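Local coordinates for protein putative dioxygenase (1H-3-hydroxy-4-oxoquinaldine 2,4-dioxygenase) (Mycobacteroides abscessus subsp. abscessus, PDB 6RA3) that cleaves the ring of the Pseudomonas quinolone signal PQS with dioxygen, releasing N-octanoylanthranilate and carbon monoxide, and so degrades this quorum-sensing molecule, at residues A[22-28]-A[89-95]; A[29-35]-A[53-59]; A[135-139]-A[184-188]. All coordinates share one frame. Residues are numbered along the deposited sequence.

Contact 1: residues A[22-28]-A[89-95]; sequences GPVFVTL and SFVPIAH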
# COMPACT_ATOMS: atom_id res chain seq x y z
N GLY A 22 15.93 -0.69 -24.02
CA GLY A 22 16.36 -2.06 -24.15
C GLY A 22 15.33 -3.00 -23.54
O GLY A 22 14.21 -2.59 -23.22
N PRO A 23 15.70 -4.27 -23.38
CA PRO A 23 14.77 -5.24 -22.79
C PRO A 23 14.44 -4.91 -21.34
O PRO A 23 15.29 -4.43 -20.58
CB PRO A 23 15.51 -6.58 -22.89
CG PRO A 23 16.52 -6.38 -23.95
CD PRO A 23 16.94 -4.93 -23.83
N VAL A 24 13.20 -5.21 -20.98
CA VAL A 24 12.67 -4.99 -19.65
C VAL A 24 12.97 -6.21 -18.79
O VAL A 24 12.78 -7.36 -19.22
CB VAL A 24 11.15 -4.73 -19.74
CG1 VAL A 24 10.48 -4.56 -18.36
CG2 VAL A 24 10.90 -3.54 -20.65
N PHE A 25 13.46 -5.99 -17.57
CA PHE A 25 13.49 -7.07 -16.59
C PHE A 25 12.08 -7.33 -16.04
O PHE A 25 11.40 -6.41 -15.57
CB PHE A 25 14.43 -6.73 -15.45
CG PHE A 25 15.88 -6.78 -15.83
CD1 PHE A 25 16.40 -7.88 -16.51
CD2 PHE A 25 16.73 -5.74 -15.50
CE1 PHE A 25 17.73 -7.94 -16.85
CE2 PHE A 25 18.07 -5.79 -15.84
CZ PHE A 25 18.57 -6.89 -16.52
N VAL A 26 11.64 -8.60 -16.07
CA VAL A 26 10.35 -9.00 -15.50
C VAL A 26 10.64 -10.04 -14.42
O VAL A 26 11.13 -11.14 -14.71
CB VAL A 26 9.38 -9.54 -16.56
CG1 VAL A 26 8.07 -9.97 -15.89
CG2 VAL A 26 9.10 -8.50 -17.61
N THR A 27 10.39 -9.66 -13.17
CA THR A 27 10.62 -10.53 -12.06
C THR A 27 9.37 -11.37 -11.81
O THR A 27 8.23 -10.89 -11.94
CB THR A 27 11.00 -9.77 -10.79
OG1 THR A 27 9.85 -9.19 -10.17
CG2 THR A 27 12.04 -8.71 -11.09
N LEU A 28 9.61 -12.64 -11.52
CA LEU A 28 8.56 -13.63 -11.32
C LEU A 28 8.98 -14.42 -10.11
O LEU A 28 10.10 -14.94 -10.07
CB LEU A 28 8.40 -14.55 -12.54
CG LEU A 28 8.03 -13.85 -13.84
CD1 LEU A 28 8.24 -14.80 -15.01
CD2 LEU A 28 6.61 -13.32 -13.83
N SER A 89 10.37 -6.23 -25.81
CA SER A 89 11.29 -7.30 -25.49
C SER A 89 11.60 -7.29 -24.00
O SER A 89 11.73 -6.23 -23.38
CB SER A 89 12.58 -7.20 -26.31
OG SER A 89 13.27 -5.99 -26.07
N PHE A 90 11.72 -8.48 -23.42
CA PHE A 90 11.89 -8.56 -21.99
C PHE A 90 12.60 -9.84 -21.61
O PHE A 90 12.62 -10.82 -22.35
CB PHE A 90 10.54 -8.44 -21.25
CG PHE A 90 9.53 -9.53 -21.57
CD1 PHE A 90 8.62 -9.38 -22.61
CD2 PHE A 90 9.44 -10.65 -20.78
CE1 PHE A 90 7.64 -10.36 -22.87
CE2 PHE A 90 8.47 -11.64 -21.02
CZ PHE A 90 7.58 -11.49 -22.06
N VAL A 91 13.17 -9.79 -20.42
CA VAL A 91 14.00 -10.85 -19.87
C VAL A 91 13.38 -11.29 -18.55
O VAL A 91 13.59 -10.65 -17.52
CB VAL A 91 15.45 -10.38 -19.68
CG1 VAL A 91 16.22 -11.37 -18.84
CG2 VAL A 91 16.11 -10.18 -21.03
N PRO A 92 12.63 -12.39 -18.54
CA PRO A 92 12.15 -12.93 -17.26
C PRO A 92 13.28 -13.31 -16.32
O PRO A 92 14.29 -13.88 -16.72
CB PRO A 92 11.36 -14.17 -17.68
CG PRO A 92 10.95 -13.93 -19.07
CD PRO A 92 12.00 -13.06 -19.70
N ILE A 93 13.10 -12.95 -15.05
CA ILE A 93 13.89 -13.44 -13.93
C ILE A 93 12.91 -14.18 -13.02
O ILE A 93 11.95 -13.57 -12.54
CB ILE A 93 14.59 -12.31 -13.16
CG1 ILE A 93 15.41 -11.40 -14.11
CG2 ILE A 93 15.47 -12.88 -12.02
CD1 ILE A 93 16.23 -10.31 -13.36
N ALA A 94 13.15 -15.48 -12.77
CA ALA A 94 12.14 -16.34 -12.14
C ALA A 94 12.72 -17.19 -11.02
O ALA A 94 13.73 -17.89 -11.21
CB ALA A 94 11.49 -17.25 -13.19
N HIS A 95 12.06 -17.17 -9.86
CA HIS A 95 12.55 -17.89 -8.70
C HIS A 95 11.96 -19.29 -8.63
O HIS A 95 10.74 -19.48 -8.76
CB HIS A 95 12.22 -17.17 -7.40
CG HIS A 95 12.65 -17.93 -6.20
ND1 HIS A 95 11.77 -18.67 -5.44
CD2 HIS A 95 13.87 -18.09 -5.63
CE1 HIS A 95 12.43 -19.23 -4.44
NE2 HIS A 95 13.71 -18.89 -4.54
O HOH W 1 11.78 -3.66 -24.19
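Six backbone hydrogen bonds join 22-28 to 89-95 in parallel register, Val24 beside Phe90 through Leu28 beside Ala94; the axes of the short strands come within 4.6 Å and their N-to-C directions differ by 22°. The donors alternate between strands: Val24 N gives to Ser89 O (3.0 Å), Val91 N to Val24 O (2.7 Å), Val26 N to Val91 O (3.2 Å), Ile93 N to Val26 O (2.7 Å), Leu28 N to Ile93 O (2.7 Å, bent to 138°) and His95 N to Leu28 O (3.0 Å), which is also bonded to Tyr38 OH. Pro92 has no amide hydrogen and needs none toward 22-28, because its N faces away; its CA instead makes a CA-H...O contact with Val26 O at 3.3 Å. At the open end water 1 donates to Gly22 O (2.8 Å) and Ser89 O (2.7 Å), giving the latter a second donor. The backbones of Phe25 and Thr27 bond on the other edge to Arg50, Val52 and Val54. One face pairs Phe25 CD1 with Ile93 CD1 (4.0 Å) beneath helix 253-266; the other sets Val26 CG2 against Phe90 CD2 (3.8 Å), with Leu28 and Ala94 facing helix 99-109. His95 NE2 is bonded to the backbone O of His246, the active-site proton donor/acceptor. Two parallel strands, packed by helices on both faces and ending near the catalytic histidine, are the central-sheet arrangement of the alpha/beta hydrolase fold.

Contact 2: residues A[29-35]-A[53-59]; sequences SGWAHDL and RVCWRGH
Leu35 lays its side chain over Arg53 and Cys55: its CB is 3.8 Å from Arg53 CB, its CG 3.7 Å from Cys55 SG, and its CD1 lies over one face of the Arg53 guanidinium. Both Leu35 chi angles are p, and its CA is 5.7 Å from that of Arg53; Asp34 and Cys55 follow with CA atoms 5.4 Å apart. The guanidinium is held by salt bridges to Asp15 and Asp39. From strand residues 53-54 the chain runs into a type II turn, Trp56 to His59, with positive phi at Gly58 and His59 N bonded to Trp56 O (3.0 Å). A second type II turn spans Gly30 to His33, with Ala32 at phi/psi 76/25; Gly30 N gives to His33 NE2 (2.8 Å). These are loops at the C-terminal ends of neighbouring parallel strands, the end of the sheet where alpha/beta hydrolases place their active sites; here Trp31 approaches His97, the substrate-binding histidine. Side chains of the Trp56-His59 turn bond to the backbone of 29-32. Trp56 (chi1 m, chi2 121°) directs NE1 to Ser29 O at 2.7 Å and weakly to Gly30 O at 3.2 Å. His59 (chi1 m) accepts from Ala32 N at NE2 (3.0 Å), while its ND1 donates to Arg57 O (2.9 Å). Waters bridge the segments at several points: water 2 links Ser29 N (2.9 Å) with Val54 O (2.7 Å), water 3 Ser29 OG with Val54 O (both 2.9 Å), water 4 His33 O (2.6 Å) with Trp56 N (3.1 Å), and water 5 donates to Asp34 OD2 (2.7 Å) and His59 O (2.8 Å).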
# COMPACT_ATOMS: atom_id res chain seq x y z
N SER A 29 8.11 -14.46 -9.10
CA SER A 29 8.44 -15.08 -7.84
C SER A 29 8.03 -16.55 -7.87
O SER A 29 7.47 -17.04 -8.86
CB SER A 29 7.77 -14.31 -6.69
OG SER A 29 8.19 -12.95 -6.64
N GLY A 30 8.36 -17.27 -6.81
CA GLY A 30 7.93 -18.65 -6.63
C GLY A 30 6.51 -18.71 -6.10
O GLY A 30 5.78 -17.72 -6.07
N TRP A 31 6.11 -19.91 -5.66
CA TRP A 31 4.75 -20.09 -5.15
C TRP A 31 4.69 -19.54 -3.75
O TRP A 31 5.62 -19.71 -2.97
CB TRP A 31 4.33 -21.57 -5.16
CG TRP A 31 3.95 -22.05 -6.47
CD1 TRP A 31 4.78 -22.58 -7.39
CD2 TRP A 31 2.64 -22.03 -7.08
NE1 TRP A 31 4.08 -22.90 -8.52
CE2 TRP A 31 2.77 -22.58 -8.35
CE3 TRP A 31 1.37 -21.62 -6.65
CZ2 TRP A 31 1.69 -22.74 -9.21
CZ3 TRP A 31 0.31 -21.75 -7.51
CH2 TRP A 31 0.47 -22.32 -8.77
N ALA A 32 3.59 -18.86 -3.42
CA ALA A 32 3.28 -18.42 -2.07
C ALA A 32 4.09 -17.22 -1.62
O ALA A 32 4.28 -17.03 -0.43
CB ALA A 32 3.47 -19.53 -1.02
N HIS A 33 4.58 -16.40 -2.54
CA HIS A 33 5.16 -15.15 -2.11
C HIS A 33 5.09 -14.21 -3.30
O HIS A 33 4.69 -14.60 -4.40
CB HIS A 33 6.59 -15.32 -1.53
CG HIS A 33 7.61 -15.83 -2.49
ND1 HIS A 33 8.95 -15.87 -2.17
CD2 HIS A 33 7.51 -16.32 -3.75
CE1 HIS A 33 9.63 -16.35 -3.19
NE2 HIS A 33 8.78 -16.64 -4.16
N ASP A 34 5.42 -12.95 -3.05
CA ASP A 34 5.08 -11.92 -4.02
C ASP A 34 6.31 -11.12 -4.44
O ASP A 34 7.45 -11.56 -4.26
CB ASP A 34 3.99 -11.01 -3.43
CG ASP A 34 4.43 -10.28 -2.18
OD1 ASP A 34 5.61 -10.42 -1.78
OD2 ASP A 34 3.59 -9.57 -1.58
N LEU A 35 6.09 -9.93 -4.98
CA LEU A 35 7.17 -9.19 -5.59
C LEU A 35 8.21 -8.72 -4.57
O LEU A 35 9.34 -8.39 -4.96
CB LEU A 35 6.56 -8.06 -6.43
CG LEU A 35 5.49 -7.16 -5.83
CD1 LEU A 35 6.03 -6.50 -4.56
CD2 LEU A 35 5.04 -6.12 -6.86
N ARG A 53 7.98 -5.87 -11.78
CA ARG A 53 7.85 -6.99 -10.85
C ARG A 53 6.41 -7.47 -10.87
O ARG A 53 5.48 -6.67 -10.75
CB ARG A 53 8.27 -6.59 -9.44
CG ARG A 53 9.69 -6.11 -9.31
CD ARG A 53 10.09 -6.00 -7.87
NE ARG A 53 9.36 -4.90 -7.24
CZ ARG A 53 9.32 -4.66 -5.94
NH1 ARG A 53 9.96 -5.44 -5.08
NH2 ARG A 53 8.64 -3.61 -5.50
N VAL A 54 6.22 -8.78 -11.06
CA VAL A 54 4.90 -9.34 -11.33
C VAL A 54 4.53 -10.34 -10.24
O VAL A 54 5.35 -11.17 -9.84
CB VAL A 54 4.84 -10.03 -12.70
CG1 VAL A 54 3.50 -10.71 -12.89
CG2 VAL A 54 5.07 -9.04 -13.81
N CYS A 55 3.29 -10.24 -9.77
CA CYS A 55 2.72 -11.18 -8.82
C CYS A 55 1.86 -12.18 -9.58
O CYS A 55 1.23 -11.82 -10.58
CB CYS A 55 1.86 -10.45 -7.78
SG CYS A 55 2.72 -9.43 -6.58
N TRP A 56 1.84 -13.43 -9.12
CA TRP A 56 0.89 -14.40 -9.64
C TRP A 56 -0.54 -14.05 -9.21
O TRP A 56 -0.76 -13.38 -8.20
CB TRP A 56 1.23 -15.81 -9.15
CG TRP A 56 2.64 -16.21 -9.36
CD1 TRP A 56 3.55 -16.58 -8.40
CD2 TRP A 56 3.33 -16.28 -10.61
NE1 TRP A 56 4.75 -16.89 -8.98
CE2 TRP A 56 4.64 -16.70 -10.34
CE3 TRP A 56 2.95 -16.03 -11.94
CZ2 TRP A 56 5.59 -16.87 -11.35
CZ3 TRP A 56 3.90 -16.19 -12.93
CH2 TRP A 56 5.19 -16.63 -12.64
N ARG A 57 -1.50 -14.51 -10.00
CA ARG A 57 -2.90 -14.45 -9.59
C ARG A 57 -3.05 -15.07 -8.21
O ARG A 57 -2.33 -16.00 -7.84
CB ARG A 57 -3.80 -15.12 -10.64
CG ARG A 57 -3.80 -16.64 -10.69
CD ARG A 57 -4.88 -17.17 -11.62
NE ARG A 57 -4.82 -16.66 -12.98
CZ ARG A 57 -5.70 -16.98 -13.92
NH1 ARG A 57 -6.71 -17.80 -13.63
NH2 ARG A 57 -5.58 -16.49 -15.14
N GLY A 58 -3.92 -14.48 -7.39
CA GLY A 58 -4.10 -14.93 -6.02
C GLY A 58 -2.97 -14.60 -5.07
O GLY A 58 -3.06 -14.95 -3.88
N HIS A 59 -1.91 -13.93 -5.53
CA HIS A 59 -0.76 -13.60 -4.69
C HIS A 59 -0.66 -12.11 -4.37
O HIS A 59 0.23 -11.71 -3.60
CB HIS A 59 0.55 -14.03 -5.37
CG HIS A 59 0.77 -15.51 -5.38
ND1 HIS A 59 -0.01 -16.38 -6.11
CD2 HIS A 59 1.66 -16.28 -4.72
CE1 HIS A 59 0.41 -17.62 -5.92
NE2 HIS A 59 1.43 -17.58 -5.08
O HOH W 2 5.33 -13.80 -9.21
O HOH W 3 8.07 -10.97 -8.75
O HOH W 4 3.75 -13.75 -6.72
O HOH W 5 0.95 -9.59 -1.90

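Contact 3: residues A[135-139]-A[184-188]; sequences LHGIQ and GRVID
Gly184 lets the helix 177-194 press directly against a carbonyl: its CA is 3.4 Å from Leu135 O in a CA-H...O contact, and the two CA atoms are only 4.3 Å apart. A CB built on Gly184 would point at the other segment and fall 2.3 Å from Leu135 O, so the close approach depends on the missing side chain. Residues 184-188 are helical, with Asp188 N bonded to Gly184 O (2.9 Å); Leu135 and His136 are helical, near the C-terminal end of helix 129-137, and Gln139 N bonds to His136 O (3.0 Å). Gln139 (chi1 m, chi2 t, chi3 48°) folds back so that NE2 donates to Leu135 O at 2.8 Å. Both helices lie between the sheet strands 116-120 and 209-214 in sequence, consistent with the cap commonly inserted at this point of the alpha/beta hydrolase fold, and Ile187 reaches His97, the substrate-binding histidine. Leu135 (chi1 m, chi2 t) points toward the helix, its CD1 3.7 Å from Ile187 CG2 and 3.6 Å from Asp188 CB. Ile138 CD1 stands 3.8 Å from Gly184 CA. On the outer side His136 (chi1 m) donates from NE2 to Asp188 OD2 at 3.1 Å, the carboxylate meeting the edge of the ring, with Asp188 chi1 t. Water 6 donates to the same OD2 (2.5 Å) and accepts from Gln139 NE2 (3.1 Å).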
# COMPACT_ATOMS: atom_id res chain seq x y z
N LEU A 135 5.54 -32.54 -1.79
CA LEU A 135 4.53 -31.97 -2.66
C LEU A 135 3.15 -32.55 -2.38
O LEU A 135 2.12 -31.91 -2.67
CB LEU A 135 4.89 -32.20 -4.13
CG LEU A 135 6.09 -31.47 -4.76
CD1 LEU A 135 6.26 -31.85 -6.23
CD2 LEU A 135 5.96 -29.94 -4.64
N HIS A 136 3.09 -33.78 -1.86
CA HIS A 136 1.84 -34.41 -1.46
C HIS A 136 1.47 -34.04 -0.04
O HIS A 136 0.29 -33.85 0.27
CB HIS A 136 1.96 -35.93 -1.63
CG HIS A 136 2.10 -36.38 -3.05
ND1 HIS A 136 2.66 -37.58 -3.41
CD2 HIS A 136 1.75 -35.77 -4.21
CE1 HIS A 136 2.65 -37.70 -4.72
NE2 HIS A 136 2.10 -36.61 -5.23
N GLY A 137 2.46 -33.92 0.84
CA GLY A 137 2.18 -33.54 2.22
C GLY A 137 1.51 -32.18 2.33
O GLY A 137 0.67 -31.96 3.19
N ILE A 138 1.90 -31.24 1.46
CA ILE A 138 1.26 -29.92 1.50
C ILE A 138 -0.11 -29.92 0.83
O ILE A 138 -0.83 -28.92 0.95
CB ILE A 138 2.14 -28.83 0.87
CG1 ILE A 138 2.41 -29.11 -0.60
CG2 ILE A 138 3.42 -28.67 1.71
CD1 ILE A 138 3.53 -28.27 -1.21
N GLN A 139 -0.49 -31.00 0.15
CA GLN A 139 -1.87 -31.19 -0.30
C GLN A 139 -2.74 -31.89 0.73
O GLN A 139 -3.90 -32.20 0.42
CB GLN A 139 -1.90 -32.00 -1.60
CG GLN A 139 -1.14 -31.36 -2.74
CD GLN A 139 -1.11 -32.28 -3.90
OE1 GLN A 139 -2.15 -32.82 -4.30
NE2 GLN A 139 0.07 -32.50 -4.45
N GLY A 184 1.76 -27.71 -4.62
CA GLY A 184 2.06 -29.13 -4.64
C GLY A 184 1.63 -29.76 -5.94
O GLY A 184 2.44 -30.38 -6.62
N ARG A 185 0.35 -29.60 -6.28
CA ARG A 185 -0.21 -30.13 -7.52
C ARG A 185 0.58 -29.67 -8.73
O ARG A 185 0.91 -30.48 -9.61
CB ARG A 185 -1.65 -29.64 -7.69
CG ARG A 185 -2.70 -30.65 -7.57
CD ARG A 185 -3.77 -30.18 -6.65
NE ARG A 185 -4.35 -28.88 -7.00
CZ ARG A 185 -4.90 -28.07 -6.10
NH1 ARG A 185 -4.91 -28.43 -4.83
NH2 ARG A 185 -5.40 -26.90 -6.45
N VAL A 186 0.78 -28.35 -8.85
CA VAL A 186 1.29 -27.79 -10.09
C VAL A 186 2.74 -28.22 -10.30
O VAL A 186 3.12 -28.63 -11.40
CB VAL A 186 1.13 -26.26 -10.10
CG1 VAL A 186 1.86 -25.65 -11.28
CG2 VAL A 186 -0.35 -25.88 -10.19
N ILE A 187 3.55 -28.12 -9.25
CA ILE A 187 4.94 -28.58 -9.31
C ILE A 187 4.98 -30.09 -9.57
O ILE A 187 5.62 -30.56 -10.53
CB ILE A 187 5.68 -28.21 -8.01
CG1 ILE A 187 5.66 -26.68 -7.78
CG2 ILE A 187 7.11 -28.70 -8.06
CD1 ILE A 187 6.21 -26.25 -6.43
N ASP A 188 4.29 -30.87 -8.74
CA ASP A 188 4.27 -32.32 -8.95
C ASP A 188 3.93 -32.64 -10.39
O ASP A 188 4.61 -33.44 -11.04
CB ASP A 188 3.29 -32.97 -7.97
CG ASP A 188 3.34 -34.49 -7.97
OD1 ASP A 188 4.45 -35.06 -7.97
OD2 ASP A 188 2.26 -35.11 -7.89
O HOH W 6 0.15 -34.13 -7.12

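Contacts 1 and 2 are core and meet in the central sheet, where strand 24-28 lies between 90-95 and 51-54: Thr27 O and Val54 N, 3.0 Å apart, probably hydrogen bond, and Leu28 CD2 packs on Trp56 CH2 at 3.8 Å. Contact 3 is further out, its centre about 17 Å from that of the chain against 11 and 9 Å for the others, mostly buried but with exposed His136 at its border. It touches contact 2 through Trp31 CZ2 and Val186 CG1, 3.6 Å apart, but not contact 1. The chemistry shifts from a backbone ladder in contact 1, through side-chain-to-backbone bonds and waters in contact 2, to helix packing, one direct hydrogen bond (His136 to Asp188) and a water bridge in contact 3.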